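Local coordinates for glycogen synthase (Cyanobacterium sp. CLg1, PDB 6GNF), which belongs to the starch and bacterial glycogen synthase family of two-domain glycosyltransferases and holds adenosine-5'-diphosphate and a glycan in this crystal, at residues Q206-S211 with G285-D290; H277-S282 with A291-V296. One frame throughout, in Å; residues are numbered along the deposited sequence.

In the fold
Following the chain from its N terminus, residues 206-211 come first and carry the short edge strand 208-209 of the three-stranded antiparallel sheet. Some 70 residues later helix 273-281 ends, a loop with two consecutive glycines follows, and helix 290-296 leads into strand 298-300 at the edge of the nine-stranded sheet. Interaction 1 closes the long loop by bringing segment 285-290 back to 206-211; interaction 2 closes a short one, folding 291-296 against 277-282. The two cross, because 285-290 lies between the segments of interaction 2. They also touch, Asp290 and Gly286 packing against Val279. Together they tie the small sheet to the helices beside the large one.

Interaction 1: Q206-S211 with G285-D290; sequences QGRFPS and GGVELD. With SO4 (sulfate ion), chain I; SO4 (sulfate ion), chain J.
Gln206 and Arg208, hydrogen-bonded to each other, meet segment 285-290 together, the amide at Val287 O and the guanidinium at Glu288. NE and NH2 of Arg208 both donate to Gln206 OE1 from the same face of the amide, NE at 2.9 Å, while the oxygen lies in the guanidinium plane. The other half of the amide faces the turn 286-289: Gln206 NE2 donates to Val287 O at 2.9 Å along a nearly straight bond (168°), with the acceptor close to the amide plane. Beyond CG the glutamine is extended (chi2 177°), which carries the amide out to the turn.

Leu289 comes from the opposite direction and lays its two methyls against this amide, CD1 at 3.1 Å from Gln206 OE1 and CD2 at 3.4 Å from Gln206 CD. At the outer edge of the guanidinium, Glu288 OE2 forms a salt bridge with Arg208 NH2 at 2.8 Å. The two side chains cross at about a right angle and their flat groups are turned 59° apart. OE2 is met from above the carboxylate plane, with a weak second bond from NH1, while Glu288 OE1 bonds Thr231. Gly286 to Leu289 form a type I' turn, closed by Leu289 N on Gly286 O at 2.8 Å. On the strand side, Gly207 N binds a sulfate, probably from the crystallisation liquor.

Asn256 ND2 also reaches Gln206 OE1, and Ile203 O takes a bond from Gln206 NE2, so both ends of the buried amide are satisfied and its flip is settled. The bonded chain Glu288–Arg208–Gln206–Val287 should hold the turn against the small sheet close to the bound glycan.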
loop_
_atom_site.group_PDB
_atom_site.type_symbol
_atom_site.label_atom_id
_atom_site.label_comp_id
_atom_site.label_asym_id
_atom_site.label_seq_id
_atom_site.Cartn_x
_atom_site.Cartn_y
_atom_site.Cartn_z
ATOM N N GLN A 206 10.941 -4.000 -6.149
ATOM C CA GLN A 206 12.183 -4.113 -5.399
ATOM C C GLN A 206 13.264 -3.101 -5.794
ATOM O O GLN A 206 14.323 -3.083 -5.176
ATOM C CB GLN A 206 12.723 -5.535 -5.587
ATOM C CG GLN A 206 11.733 -6.614 -5.197
ATOM C CD GLN A 206 12.245 -8.020 -5.447
ATOM O OE1 GLN A 206 13.247 -8.221 -6.135
ATOM N NE2 GLN A 206 11.529 -9.004 -4.927
ATOM N N GLY A 207 13.000 -2.268 -6.797
ATOM C CA GLY A 207 13.997 -1.353 -7.318
ATOM C C GLY A 207 15.052 -2.121 -8.074
ATOM O O GLY A 207 16.248 -1.982 -7.797
ATOM N N ARG A 208 14.599 -2.964 -9.001
ATOM C CA ARG A 208 15.487 -3.633 -9.920
ATOM C C ARG A 208 15.798 -2.670 -11.052
ATOM O O ARG A 208 14.884 -2.161 -11.697
ATOM C CB ARG A 208 14.850 -4.904 -10.473
ATOM C CG ARG A 208 14.510 -5.920 -9.402
ATOM C CD ARG A 208 14.007 -7.214 -10.008
ATOM N NE ARG A 208 13.577 -8.162 -8.987
ATOM C CZ ARG A 208 13.253 -9.431 -9.225
ATOM N NH1 ARG A 208 13.305 -9.918 -10.459
ATOM N NH2 ARG A 208 12.873 -10.222 -8.227
ATOM N N PHE A 209 17.086 -2.392 -11.250
ATOM C CA PHE A 209 17.545 -1.501 -12.302
ATOM C C PHE A 209 18.764 -2.095 -12.964
ATOM O O PHE A 209 19.469 -2.884 -12.349
ATOM C CB PHE A 209 17.917 -0.141 -11.716
ATOM C CG PHE A 209 16.771 0.563 -11.084
ATOM C CD1 PHE A 209 15.745 1.074 -11.870
ATOM C CD2 PHE A 209 16.698 0.704 -9.710
ATOM C CE1 PHE A 209 14.674 1.721 -11.298
ATOM C CE2 PHE A 209 15.629 1.347 -9.131
ATOM C CZ PHE A 209 14.618 1.860 -9.927
ATOM N N PRO A 210 19.025 -1.717 -14.223
ATOM C CA PRO A 210 20.231 -2.202 -14.883
ATOM C C PRO A 210 21.488 -1.787 -14.137
ATOM O O PRO A 210 21.514 -0.719 -13.524
ATOM C CB PRO A 210 20.188 -1.520 -16.255
ATOM C CG PRO A 210 18.767 -1.120 -16.455
ATOM C CD PRO A 210 18.239 -0.823 -15.091
ATOM N N SER A 211 22.524 -2.608 -14.221
ATOM C CA SER A 211 23.755 -2.348 -13.495
ATOM C C SER A 211 24.444 -1.092 -14.017
ATOM O O SER A 211 25.137 -0.408 -13.275
ATOM C CB SER A 211 24.667 -3.562 -13.557
ATOM O OG SER A 211 24.706 -4.084 -14.864
ATOM N N GLY A 285 7.030 -16.668 -2.699
ATOM C CA GLY A 285 6.474 -15.773 -1.696
ATOM C C GLY A 285 7.307 -14.527 -1.493
ATOM O O GLY A 285 6.754 -13.451 -1.284
ATOM N N GLY A 286 8.631 -14.674 -1.565
ATOM C CA GLY A 286 9.548 -13.551 -1.410
ATOM C C GLY A 286 10.054 -12.981 -2.722
ATOM O O GLY A 286 10.998 -12.194 -2.726
ATOM N N VAL A 287 9.467 -13.415 -3.838
ATOM C CA VAL A 287 9.854 -12.924 -5.166
ATOM C C VAL A 287 11.387 -12.823 -5.271
ATOM O O VAL A 287 11.961 -11.764 -5.573
ATOM C CB VAL A 287 9.143 -11.586 -5.496
ATOM C CG1 VAL A 287 9.409 -11.154 -6.933
ATOM C CG2 VAL A 287 7.642 -11.740 -5.286
ATOM N N GLU A 288 12.023 -13.958 -4.987
ATOM C CA GLU A 288 13.476 -14.158 -5.077
ATOM C C GLU A 288 14.309 -13.511 -3.971
ATOM O O GLU A 288 15.516 -13.694 -3.959
ATOM C CB GLU A 288 14.016 -13.764 -6.456
ATOM C CG GLU A 288 13.432 -14.584 -7.593
ATOM C CD GLU A 288 13.530 -13.867 -8.924
ATOM O OE1 GLU A 288 14.390 -14.247 -9.734
ATOM O OE2 GLU A 288 12.757 -12.906 -9.160
ATOM N N LEU A 289 13.687 -12.791 -3.039
ATOM C CA LEU A 289 14.423 -12.215 -1.907
ATOM C C LEU A 289 14.198 -13.001 -0.610
ATOM O O LEU A 289 14.559 -12.537 0.471
ATOM C CB LEU A 289 14.086 -10.725 -1.718
ATOM C CG LEU A 289 14.678 -9.787 -2.781
ATOM C CD1 LEU A 289 14.461 -10.266 -4.198
ATOM C CD2 LEU A 289 14.158 -8.360 -2.620
ATOM N N ASP A 290 13.687 -14.226 -0.729
ATOM C CA ASP A 290 13.390 -15.056 0.443
ATOM C C ASP A 290 14.625 -15.365 1.289
ATOM O O ASP A 290 14.550 -15.341 2.519
ATOM C CB ASP A 290 12.672 -16.356 0.048
ATOM C CG ASP A 290 13.459 -17.197 -0.937
ATOM O OD1 ASP A 290 13.986 -16.641 -1.921
ATOM O OD2 ASP A 290 13.552 -18.421 -0.727
HETATM S S SO4 I . 23.251 -3.231 -18.453
HETATM O O1 SO4 I . 23.829 -3.166 -17.092
HETATM O O2 SO4 I . 24.325 -3.221 -19.477
HETATM O O3 SO4 I . 22.393 -2.039 -18.672
HETATM O O4 SO4 I . 22.464 -4.482 -18.560
HETATM S S SO4 J . 10.535 -1.487 -9.925
HETATM O O1 SO4 J . 10.689 -1.420 -8.455
HETATM O O2 SO4 J . 11.877 -1.496 -10.562
HETATM O O3 SO4 J . 9.741 -0.315 -10.374
HETATM O O4 SO4 J . 9.834 -2.739 -10.294
#

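Interaction 2: H277-S282 with A291-V296; sequences HEVTSS and AVARDV
Thr280, Arg294 and Ala293 make most of this contact, where the last turn of helix 273-281 meets helix 290-296. The segment axes approach to 8.1 Å, with their N-to-C directions at 109°, and the backbones are nearest at Thr280 and Arg294.

Arg294 leaves its helix beside Thr280, with its CG 3.8 Å from Thr280 CB. Its chain bends at CG–CD (chi3 -59°), and this bend turns the guanidinium back to Thr280 O. NH1 of Arg294 donates to Thr280 O at 2.8 Å with an angle of 160°; the oxygen sits near the guanidinium plane, whereas the nitrogen stands well above the plane of the carbonyl. Ala291 CA of the same helix sits over one face of the guanidinium, toward its rim. Asp290 OD2 forms a salt bridge with the same NH1, so this nitrogen joins the start of one helix to the end of the other.

On the more buried side Ala293 points its CB into the angle between two neighbouring side chains. Thr280 CG2 meets it at 3.7 Å and Val279 CG1 at 3.8 Å. With Thr280 OG1 between the backbone N and the carbonyl carbon, bonded to Ala276 O one turn back, CG2 is left on the side of Ala293. Leu298 of strand 298-300 packs on both Val279 and Thr280.

The arrangement, with its polar seam on the outside and a small apolar patch within, packs two successive helices in the connection between parallel strands 267-270 and 298-300 of the Rossmann-like N-terminal domain of a GT-B glycosyltransferase.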
loop_
_atom_site.group_PDB
_atom_site.type_symbol
_atom_site.label_atom_id
_atom_site.label_comp_id
_atom_site.label_asym_id
_atom_site.label_seq_id
_atom_site.Cartn_x
_atom_site.Cartn_y
_atom_site.Cartn_z
ATOM N N HIS A 277 5.993 -14.479 6.935
ATOM C CA HIS A 277 6.141 -15.916 6.787
ATOM C C HIS A 277 6.245 -16.320 5.320
ATOM O O HIS A 277 7.081 -17.134 4.968
ATOM C CB HIS A 277 4.937 -16.596 7.429
ATOM C CG HIS A 277 5.117 -18.055 7.647
ATOM N ND1 HIS A 277 5.319 -18.928 6.600
ATOM C CD2 HIS A 277 5.041 -18.818 8.764
ATOM C CE1 HIS A 277 5.405 -20.159 7.064
ATOM N NE2 HIS A 277 5.240 -20.119 8.374
ATOM N N GLU A 278 5.369 -15.775 4.480
ATOM C CA GLU A 278 5.380 -16.099 3.051
ATOM C C GLU A 278 6.675 -15.666 2.397
ATOM O O GLU A 278 7.265 -16.414 1.624
ATOM C CB GLU A 278 4.210 -15.435 2.331
ATOM C CG GLU A 278 2.870 -16.096 2.593
ATOM C CD GLU A 278 1.692 -15.311 2.055
ATOM O OE1 GLU A 278 1.813 -14.093 1.825
ATOM O OE2 GLU A 278 0.640 -15.953 1.859
ATOM N N VAL A 279 7.141 -14.470 2.745
ATOM C CA VAL A 279 8.333 -13.896 2.127
ATOM C C VAL A 279 9.575 -14.731 2.431
ATOM O O VAL A 279 10.387 -14.968 1.543
ATOM C CB VAL A 279 8.546 -12.435 2.579
ATOM C CG1 VAL A 279 9.929 -11.926 2.194
ATOM C CG2 VAL A 279 7.481 -11.542 1.966
ATOM N N THR A 280 9.714 -15.170 3.678
ATOM C CA THR A 280 10.916 -15.895 4.094
ATOM C C THR A 280 10.863 -17.387 3.753
ATOM O O THR A 280 11.855 -18.088 3.931
ATOM C CB THR A 280 11.162 -15.742 5.606
ATOM O OG1 THR A 280 9.981 -16.109 6.317
ATOM C CG2 THR A 280 11.491 -14.309 5.945
ATOM N N SER A 281 9.718 -17.877 3.287
ATOM C CA SER A 281 9.518 -19.320 3.107
ATOM C C SER A 281 9.774 -19.879 1.716
ATOM O O SER A 281 9.977 -21.080 1.596
ATOM C CB SER A 281 8.102 -19.713 3.497
ATOM O OG SER A 281 7.857 -19.490 4.872
ATOM N N SER A 282 9.722 -19.067 0.664
ATOM C CA SER A 282 9.984 -19.586 -0.684
ATOM C C SER A 282 10.283 -18.494 -1.699
ATOM O O SER A 282 9.861 -17.350 -1.522
ATOM C CB SER A 282 8.793 -20.419 -1.189
ATOM O OG SER A 282 7.696 -19.618 -1.586
ATOM N N ALA A 291 15.747 -15.659 0.638
ATOM C CA ALA A 291 16.972 -15.997 1.360
ATOM C C ALA A 291 17.553 -14.759 2.043
ATOM O O ALA A 291 18.007 -14.825 3.186
ATOM C CB ALA A 291 17.993 -16.642 0.430
ATOM N N VAL A 292 17.516 -13.620 1.368
ATOM C CA VAL A 292 17.949 -12.373 1.992
ATOM C C VAL A 292 17.083 -12.047 3.213
ATOM O O VAL A 292 17.611 -11.732 4.273
ATOM C CB VAL A 292 17.935 -11.199 0.993
ATOM C CG1 VAL A 292 18.250 -9.887 1.695
ATOM C CG2 VAL A 292 18.933 -11.441 -0.131
ATOM N N ALA A 293 15.765 -12.153 3.065
ATOM C CA ALA A 293 14.837 -11.895 4.169
ATOM C C ALA A 293 15.076 -12.830 5.355
ATOM O O ALA A 293 15.106 -12.372 6.499
ATOM C CB ALA A 293 13.400 -12.006 3.686
ATOM N N ARG A 294 15.274 -14.120 5.070
ATOM C CA ARG A 294 15.660 -15.098 6.091
ATOM C C ARG A 294 16.961 -14.733 6.786
ATOM O O ARG A 294 17.075 -14.843 7.996
ATOM C CB ARG A 294 15.860 -16.483 5.488
ATOM C CG ARG A 294 14.593 -17.270 5.308
ATOM C CD ARG A 294 14.903 -18.738 5.099
ATOM N NE ARG A 294 15.752 -18.998 3.932
ATOM C CZ ARG A 294 15.321 -19.103 2.670
ATOM N NH1 ARG A 294 14.033 -18.953 2.360
ATOM N NH2 ARG A 294 16.194 -19.351 1.699
ATOM N N ASP A 295 17.969 -14.411 5.989
ATOM C CA ASP A 295 19.277 -14.047 6.501
ATOM C C ASP A 295 19.177 -12.872 7.474
ATOM O O ASP A 295 19.733 -12.917 8.566
ATOM C CB ASP A 295 20.195 -13.691 5.328
ATOM C CG ASP A 295 21.598 -13.329 5.760
ATOM O OD1 ASP A 295 22.134 -13.952 6.701
ATOM O OD2 ASP A 295 22.176 -12.409 5.136
ATOM N N VAL A 296 18.434 -11.844 7.084
ATOM C CA VAL A 296 18.337 -10.617 7.863
ATOM C C VAL A 296 17.299 -10.731 8.985
ATOM O O VAL A 296 17.442 -10.077 10.021
ATOM C CB VAL A 296 18.026 -9.440 6.917
ATOM C CG1 VAL A 296 17.477 -8.228 7.659
ATOM C CG2 VAL A 296 19.283 -9.075 6.144
#